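Local coordinates for uncharacterized esterase YxiM (Bacillus subtilis, PDB 2O14), which is an uncharacterized member of the GDSL lipolytic enzyme family and probably hydrolyses esters, at residues G169-V173 with T340-N344; L274-R280 with R295-I301. All blocks are in the same frame, centred on the assembly; numbering follows the deposited sequence.

Interaction 1: G169-V173 with T340-N344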
ATOM      1  N   GLY A 169       4.909   2.070  -5.834  1.00 16.77           N
ATOM      2  CA  GLY A 169       5.522   3.387  -5.875  1.00 15.43           C
ATOM      3  C   GLY A 169       6.393   3.709  -4.679  1.00 15.69           C
ATOM      4  O   GLY A 169       6.745   2.820  -3.900  1.00 12.88           O
ATOM      5  N   ASP A 170       6.738   4.988  -4.541  1.00 18.06           N
ATOM      6  CA  ASP A 170       7.578   5.459  -3.444  1.00 19.90           C
ATOM      7  C   ASP A 170       6.841   6.436  -2.521  1.00 21.47           C
ATOM      8  O   ASP A 170       5.620   6.358  -2.364  1.00 21.76           O
ATOM      9  CB  ASP A 170       8.837   6.137  -3.996  1.00 20.56           C
ATOM     10  CG  ASP A 170       8.519   7.226  -5.013  1.00 20.52           C
ATOM     11  OD1 ASP A 170       7.508   7.934  -4.827  1.00 19.40           O
ATOM     12  OD2 ASP A 170       9.287   7.383  -5.988  1.00 18.83           O
ATOM     13  N   SER A 171       7.595   7.358  -1.923  1.00 19.31           N
ATOM     14  CA  SER A 171       7.052   8.361  -1.007  1.00 19.66           C
ATOM     15  C   SER A 171       6.008   9.303  -1.619  1.00 19.39           C
ATOM     16  O   SER A 171       5.153   9.838  -0.902  1.00 18.33           O
ATOM     17  CB  SER A 171       8.191   9.208  -0.431  1.00 32.20           C
ATOM     18  OG  SER A 171       9.115   8.414   0.292  1.00 37.95           O
ATOM     19  N   THR A 172       6.077   9.527  -2.928  1.00 19.25           N
ATOM     20  CA  THR A 172       5.113  10.418  -3.570  1.00 20.80           C
ATOM     21  C   THR A 172       3.852   9.665  -3.992  1.00 22.08           C
ATOM     22  O   THR A 172       2.899  10.274  -4.484  1.00 24.97           O
ATOM     23  CB  THR A 172       5.717  11.116  -4.816  1.00 18.53           C
ATOM     24  OG1 THR A 172       5.982  10.147  -5.840  1.00 19.66           O
ATOM     25  CG2 THR A 172       7.018  11.817  -4.455  1.00 16.61           C
ATOM     26  N   VAL A 173       3.847   8.349  -3.776  1.00 22.13           N
ATOM     27  CA  VAL A 173       2.721   7.489  -4.152  1.00 21.36           C
ATOM     28  C   VAL A 173       2.042   6.765  -2.984  1.00 21.81           C
ATOM     29  O   VAL A 173       0.822   6.579  -2.981  1.00 21.56           O
ATOM     30  CB  VAL A 173       3.183   6.398  -5.156  1.00 18.82           C
ATOM     31  CG1 VAL A 173       2.007   5.526  -5.566  1.00 18.64           C
ATOM     32  CG2 VAL A 173       3.826   7.046  -6.375  1.00 19.17           C
ATOM     33  N   THR A 340      10.612  20.206  -1.608  1.00 31.72           N
ATOM     34  CA  THR A 340      10.286  20.304  -3.027  1.00 32.12           C
ATOM     35  C   THR A 340      10.084  18.963  -3.721  1.00 31.29           C
ATOM     36  O   THR A 340       9.861  18.920  -4.932  1.00 31.99           O
ATOM     37  CB  THR A 340      11.380  21.067  -3.794  1.00 39.45           C
ATOM     38  OG1 THR A 340      12.595  20.304  -3.779  1.00 41.61           O
ATOM     39  CG2 THR A 340      11.628  22.426  -3.154  1.00 39.90           C
ATOM     40  N   LEU A 341      10.154  17.870  -2.970  1.00 30.60           N
ATOM     41  CA  LEU A 341       9.991  16.552  -3.574  1.00 29.07           C
ATOM     42  C   LEU A 341       8.690  15.846  -3.219  1.00 27.69           C
ATOM     43  O   LEU A 341       8.076  15.209  -4.071  1.00 27.49           O
ATOM     44  CB  LEU A 341      11.168  15.650  -3.195  1.00 31.84           C
ATOM     45  CG  LEU A 341      11.154  14.239  -3.800  1.00 31.80           C
ATOM     46  CD1 LEU A 341      11.276  14.327  -5.315  1.00 29.74           C
ATOM     47  CD2 LEU A 341      12.310  13.421  -3.225  1.00 30.62           C
ATOM     48  N   HIS A 342       8.266  15.966  -1.966  1.00 32.29           N
ATOM     49  CA  HIS A 342       7.053  15.299  -1.501  1.00 33.46           C
ATOM     50  C   HIS A 342       5.771  16.119  -1.557  1.00 32.81           C
ATOM     51  O   HIS A 342       5.656  17.164  -0.913  1.00 33.13           O
ATOM     52  CB  HIS A 342       7.258  14.792  -0.071  1.00 28.30           C
ATOM     53  CG  HIS A 342       8.460  13.916   0.084  1.00 27.29           C
ATOM     54  ND1 HIS A 342       9.548  14.275   0.851  1.00 27.16           N
ATOM     55  CD2 HIS A 342       8.761  12.713  -0.459  1.00 27.28           C
ATOM     56  CE1 HIS A 342      10.468  13.330   0.773  1.00 27.79           C
ATOM     57  NE2 HIS A 342      10.016  12.371  -0.016  1.00 27.44           N
ATOM     58  N   PRO A 343       4.780  15.647  -2.330  1.00 34.64           N
ATOM     59  CA  PRO A 343       3.507  16.362  -2.441  1.00 33.86           C
ATOM     60  C   PRO A 343       2.775  16.288  -1.106  1.00 34.76           C
ATOM     61  O   PRO A 343       3.010  15.365  -0.319  1.00 33.44           O
ATOM     62  CB  PRO A 343       2.758  15.576  -3.519  1.00 23.81           C
ATOM     63  CG  PRO A 343       3.852  14.953  -4.329  1.00 24.60           C
ATOM     64  CD  PRO A 343       4.831  14.519  -3.274  1.00 23.36           C
ATOM     65  N   ASN A 344       1.918  17.267  -0.834  1.00 25.67           N
ATOM     66  CA  ASN A 344       1.131  17.230   0.391  1.00 25.96           C
ATOM     67  C   ASN A 344      -0.200  16.638  -0.052  1.00 25.62           C
ATOM     68  O   ASN A 344      -0.318  16.177  -1.188  1.00 25.46           O
ATOM     69  CB  ASN A 344       0.922  18.631   0.978  1.00 30.35           C
ATOM     70  CG  ASN A 344       0.371  19.620  -0.033  1.00 29.69           C
ATOM     71  OD1 ASN A 344      -0.479  19.285  -0.859  1.00 29.34           O
ATOM     72  ND2 ASN A 344       0.847  20.857   0.041  1.00 30.53           N
TER
HETATM   73  O   HOH W   1       4.506  12.821  -0.479  1.00 23.86           O
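Thr172, which packs its methyl against Leu341 and Pro343, also takes hold of Asp170 OD1 twice: Thr172 N gives a bond of 2.9 Å to it, 157° at the hydrogen, and Thr172 OG1 donates a second bond to the same oxygen. The amide arrives on the anti side, 26° out of the carboxylate plane, whereas the hydroxyl uses the syn lone pair. The first bond closes an Asx turn, which fixes the loop after strand 164-169, the Gly-Asp-Ser block that gives the GDSL family its nucleophile. With OG1 between the backbone N and the carbonyl carbon (chi1 67°) and turned to Asp170, CG2 lies anti to the carbonyl carbon and meets Leu341 O at 3.6 Å and Pro343 CD at 3.7 Å. Beside it, Ser171 CB approaches His342 CD2 obliquely at 3.6 Å. The two polar ends are farther apart: Ser171 OG lies 4.1 Å from His342 NE2, while on the other side of the imidazole ND1 bonds to Asp339. A water lies between the backbones, 3.1 Å from Ser171 O and 3.0 Å from Pro343 O. Ser171, His342 and Asp339 are, by similarity, the catalytic triad, with the Asp-Thr-Leu-His block supplying two members. What joins the two loops directly is carbon contacts and a water between two carbonyls, and the separated hydroxyl and imidazole are consistent with a triad whose serine-histidine bond is not formed in this structure.

Interaction 2: L274-R280 with R295-I301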
ATOM      1  N   LEU A 274       2.110   2.164 -16.498  1.00 21.60           N
ATOM      2  CA  LEU A 274       3.321   2.811 -16.000  1.00 22.73           C
ATOM      3  C   LEU A 274       3.112   4.319 -15.926  1.00 23.43           C
ATOM      4  O   LEU A 274       2.419   4.897 -16.762  1.00 23.31           O
ATOM      5  CB  LEU A 274       4.508   2.516 -16.918  1.00 20.28           C
ATOM      6  CG  LEU A 274       4.943   1.059 -17.085  1.00 21.24           C
ATOM      7  CD1 LEU A 274       6.089   1.004 -18.073  1.00 18.78           C
ATOM      8  CD2 LEU A 274       5.364   0.469 -15.738  1.00 20.39           C
ATOM      9  N   SER A 275       3.714   4.951 -14.922  1.00 22.55           N
ATOM     10  CA  SER A 275       3.594   6.393 -14.754  1.00 21.16           C
ATOM     11  C   SER A 275       4.952   7.057 -14.583  1.00 21.36           C
ATOM     12  O   SER A 275       5.797   6.575 -13.831  1.00 21.08           O
ATOM     13  CB  SER A 275       2.723   6.708 -13.537  1.00 23.89           C
ATOM     14  OG  SER A 275       2.676   8.105 -13.284  1.00 23.35           O
ATOM     15  N   THR A 276       5.168   8.159 -15.292  1.00 23.35           N
ATOM     16  CA  THR A 276       6.420   8.895 -15.169  1.00 24.15           C
ATOM     17  C   THR A 276       6.239   9.788 -13.946  1.00 24.49           C
ATOM     18  O   THR A 276       5.314  10.597 -13.891  1.00 26.03           O
ATOM     19  CB  THR A 276       6.694   9.763 -16.419  1.00 26.09           C
ATOM     20  OG1 THR A 276       5.574  10.625 -16.662  1.00 25.60           O
ATOM     21  CG2 THR A 276       6.925   8.872 -17.640  1.00 26.87           C
ATOM     22  N   PRO A 277       7.103   9.635 -12.931  1.00 26.43           N
ATOM     23  CA  PRO A 277       6.944  10.475 -11.740  1.00 26.06           C
ATOM     24  C   PRO A 277       7.104  11.974 -11.985  1.00 26.35           C
ATOM     25  O   PRO A 277       7.973  12.405 -12.749  1.00 27.60           O
ATOM     26  CB  PRO A 277       7.985   9.908 -10.768  1.00 26.48           C
ATOM     27  CG  PRO A 277       9.018   9.296 -11.664  1.00 29.28           C
ATOM     28  CD  PRO A 277       8.202   8.667 -12.765  1.00 27.47           C
ATOM     29  N   GLN A 278       6.246  12.764 -11.348  1.00 21.59           N
ATOM     30  CA  GLN A 278       6.315  14.213 -11.491  1.00 22.01           C
ATOM     31  C   GLN A 278       7.636  14.714 -10.923  1.00 21.92           C
ATOM     32  O   GLN A 278       8.317  13.988 -10.189  1.00 19.60           O
ATOM     33  CB  GLN A 278       5.144  14.884 -10.780  1.00 28.16           C
ATOM     34  CG  GLN A 278       4.397  14.005  -9.805  1.00 35.82           C
ATOM     35  CD  GLN A 278       5.244  13.567  -8.641  1.00 36.70           C
ATOM     36  OE1 GLN A 278       5.892  14.387  -7.992  1.00 42.48           O
ATOM     37  NE2 GLN A 278       5.238  12.273  -8.357  1.00 32.89           N
ATOM     38  N   GLY A 279       8.000  15.948 -11.267  1.00 20.26           N
ATOM     39  CA  GLY A 279       9.254  16.510 -10.795  1.00 21.68           C
ATOM     40  C   GLY A 279       9.167  17.262  -9.481  1.00 23.98           C
ATOM     41  O   GLY A 279       8.261  17.033  -8.677  1.00 23.97           O
ATOM     42  N   ARG A 280      10.122  18.159  -9.259  1.00 28.85           N
ATOM     43  CA  ARG A 280      10.154  18.956  -8.039  1.00 30.65           C
ATOM     44  C   ARG A 280       9.309  20.220  -8.190  1.00 32.14           C
ATOM     45  O   ARG A 280       9.116  20.722  -9.300  1.00 30.82           O
ATOM     46  CB  ARG A 280      11.596  19.336  -7.691  1.00 32.86           C
ATOM     47  CG  ARG A 280      12.463  18.167  -7.231  1.00 35.51           C
ATOM     48  CD  ARG A 280      13.902  18.617  -7.010  1.00 36.21           C
ATOM     49  NE  ARG A 280      14.771  17.535  -6.552  1.00 38.09           N
ATOM     50  CZ  ARG A 280      14.712  16.983  -5.342  1.00 39.30           C
ATOM     51  NH1 ARG A 280      13.821  17.409  -4.456  1.00 38.60           N
ATOM     52  NH2 ARG A 280      15.551  16.008  -5.016  1.00 38.40           N
ATOM     53  N   ARG A 295      13.966  13.951 -15.517  1.00 29.49           N
ATOM     54  CA  ARG A 295      14.115  13.430 -14.163  1.00 29.42           C
ATOM     55  C   ARG A 295      13.609  12.005 -13.970  1.00 29.22           C
ATOM     56  O   ARG A 295      12.813  11.492 -14.760  1.00 28.37           O
ATOM     57  CB  ARG A 295      13.376  14.320 -13.158  1.00 27.53           C
ATOM     58  CG  ARG A 295      14.034  15.646 -12.828  1.00 27.18           C
ATOM     59  CD  ARG A 295      13.291  16.278 -11.665  1.00 27.14           C
ATOM     60  NE  ARG A 295      13.846  17.558 -11.240  1.00 27.15           N
ATOM     61  CZ  ARG A 295      14.990  17.709 -10.582  1.00 28.63           C
ATOM     62  NH1 ARG A 295      15.730  16.654 -10.260  1.00 27.05           N
ATOM     63  NH2 ARG A 295      15.388  18.928 -10.231  1.00 29.08           N
ATOM     64  N   TRP A 296      14.097  11.376 -12.904  1.00 26.09           N
ATOM     65  CA  TRP A 296      13.682  10.040 -12.505  1.00 24.76           C
ATOM     66  C   TRP A 296      13.662   8.956 -13.590  1.00 24.78           C
ATOM     67  O   TRP A 296      12.708   8.181 -13.661  1.00 24.41           O
ATOM     68  CB  TRP A 296      12.288  10.146 -11.887  1.00 25.86           C
ATOM     69  CG  TRP A 296      12.028  11.443 -11.143  1.00 25.06           C
ATOM     70  CD1 TRP A 296      10.886  12.191 -11.187  1.00 26.70           C
ATOM     71  CD2 TRP A 296      12.892  12.090 -10.193  1.00 25.50           C
ATOM     72  NE1 TRP A 296      10.978  13.258 -10.320  1.00 25.79           N
ATOM     73  CE2 TRP A 296      12.197  13.220  -9.698  1.00 25.98           C
ATOM     74  CE3 TRP A 296      14.180  11.823  -9.708  1.00 24.06           C
ATOM     75  CZ2 TRP A 296      12.750  14.083  -8.741  1.00 26.66           C
ATOM     76  CZ3 TRP A 296      14.731  12.681  -8.754  1.00 25.62           C
ATOM     77  CH2 TRP A 296      14.014  13.797  -8.282  1.00 26.48           C
ATOM     78  N   TYR A 297      14.703   8.888 -14.420  1.00 23.35           N
ATOM     79  CA  TYR A 297      14.780   7.888 -15.494  1.00 23.45           C
ATOM     80  C   TYR A 297      13.552   7.849 -16.410  1.00 22.60           C
ATOM     81  O   TYR A 297      13.219   6.797 -16.963  1.00 22.49           O
ATOM     82  CB  TYR A 297      14.987   6.475 -14.928  1.00 23.55           C
ATOM     83  CG  TYR A 297      16.299   6.240 -14.209  1.00 26.93           C
ATOM     84  CD1 TYR A 297      17.455   6.936 -14.560  1.00 25.66           C
ATOM     85  CD2 TYR A 297      16.391   5.282 -13.199  1.00 24.16           C
ATOM     86  CE1 TYR A 297      18.669   6.682 -13.921  1.00 26.23           C
ATOM     87  CE2 TYR A 297      17.598   5.018 -12.558  1.00 25.86           C
ATOM     88  CZ  TYR A 297      18.733   5.721 -12.922  1.00 26.74           C
ATOM     89  OH  TYR A 297      19.925   5.461 -12.279  1.00 28.39           O
ATOM     90  N   ARG A 298      12.884   8.987 -16.576  1.00 23.91           N
ATOM     91  CA  ARG A 298      11.697   9.065 -17.429  1.00 25.83           C
ATOM     92  C   ARG A 298      11.898   8.423 -18.796  1.00 26.33           C
ATOM     93  O   ARG A 298      11.002   7.756 -19.314  1.00 26.99           O
ATOM     94  CB  ARG A 298      11.269  10.525 -17.614  1.00 25.91           C
ATOM     95  CG  ARG A 298      10.135  10.722 -18.616  1.00 25.74           C
ATOM     96  CD  ARG A 298       9.448  12.066 -18.431  1.00 25.51           C
ATOM     97  NE  ARG A 298       8.424  12.300 -19.448  1.00 26.21           N
ATOM     98  CZ  ARG A 298       8.680  12.683 -20.694  1.00 25.84           C
ATOM     99  NH1 ARG A 298       9.929  12.885 -21.085  1.00 26.07           N
ATOM    100  NH2 ARG A 298       7.687  12.850 -21.553  1.00 25.46           N
ATOM    101  N   ALA A 299      13.073   8.626 -19.378  1.00 32.22           N
ATOM    102  CA  ALA A 299      13.379   8.076 -20.694  1.00 32.36           C
ATOM    103  C   ALA A 299      13.143   6.564 -20.772  1.00 32.24           C
ATOM    104  O   ALA A 299      12.559   6.066 -21.739  1.00 32.50           O
ATOM    105  CB  ALA A 299      14.827   8.406 -21.065  1.00 31.42           C
ATOM    106  N   SER A 300      13.593   5.839 -19.751  1.00 23.73           N
ATOM    107  CA  SER A 300      13.437   4.388 -19.707  1.00 23.48           C
ATOM    108  C   SER A 300      11.994   3.958 -19.523  1.00 21.99           C
ATOM    109  O   SER A 300      11.574   2.927 -20.051  1.00 21.52           O
ATOM    110  CB  SER A 300      14.285   3.793 -18.579  1.00 35.96           C
ATOM    111  OG  SER A 300      15.664   3.954 -18.857  1.00 40.65           O
ATOM    112  N   ILE A 301      11.238   4.742 -18.762  1.00 23.45           N
ATOM    113  CA  ILE A 301       9.835   4.433 -18.523  1.00 23.97           C
ATOM    114  C   ILE A 301       9.047   4.535 -19.834  1.00 25.57           C
ATOM    115  O   ILE A 301       8.190   3.697 -20.117  1.00 26.43           O
ATOM    116  CB  ILE A 301       9.230   5.392 -17.469  1.00 22.36           C
ATOM    117  CG1 ILE A 301       9.997   5.256 -16.151  1.00 22.25           C
ATOM    118  CG2 ILE A 301       7.762   5.063 -17.237  1.00 19.96           C
ATOM    119  CD1 ILE A 301       9.569   6.236 -15.083  1.00 23.09           C
TER
HETATM  120  O   HOH W   2      17.705  18.301  -8.194  1.00 38.98           O
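Pro277 O and Gln278 C lie at the edge of the Trp296 indole, in its plane, and Arg295 CB lies over one face, 3.6 Å above the plane and offset toward the rim. This is the beta-alpha-beta unit of the parallel sheet, where the end of strand 271-275 meets the start of helix 298-307. Trp296 NE1 donates to Gln278 O at 2.8 Å, a bent bond (136° at the hydrogen) whose donor sits above the carbonyl plane. Pro277 CG also presses on Trp296 CB at 3.4 Å. A type I' turn from Arg295 to Arg298 presents the tryptophan to the loop. Swapping the indole for an alanine would probably leave Gln278 O without this donor and open a gap beside Pro277. Ile301 CD1 meets Pro277 CD tip to tip at 3.6 Å, and Thr276 CG2 rests on Arg298 CG, an arginine salt-bridged to Asp314. At the outer end Arg280 runs extended from CG to NE (chi2 176°), which brings CD over one face of the Arg295 guanidinium, the two guanidinium planes 85° apart. Asp283, salt-bridged to Arg295 NE, probably tempers this meeting of like charges. A water accepts from Arg295 NH2 at 3.1 Å and, weakly, from Arg280 NE.

Both contacts belong to the hydrolase domain, and interaction 2 is nested in the chain between the two segments of interaction 1. Interaction 1 joins two loops at the partly buried putative active site, and its small interface rests on a few carbon contacts and a water. Interaction 2, larger and mostly buried, holds a strand end to a helix start with apolar packing and an indole bond, with two arginines close together at its rim. At that rim Arg280 NH1 probably hydrogen-bonds Thr340 OG1 at 3.2 Å; separately, Leu341 CD1 packs on Trp296 CZ2 at 3.7 Å. The pair illustrates how the end of an inner strand of the parallel sheet can back the loop carrying the putative catalytic histidine.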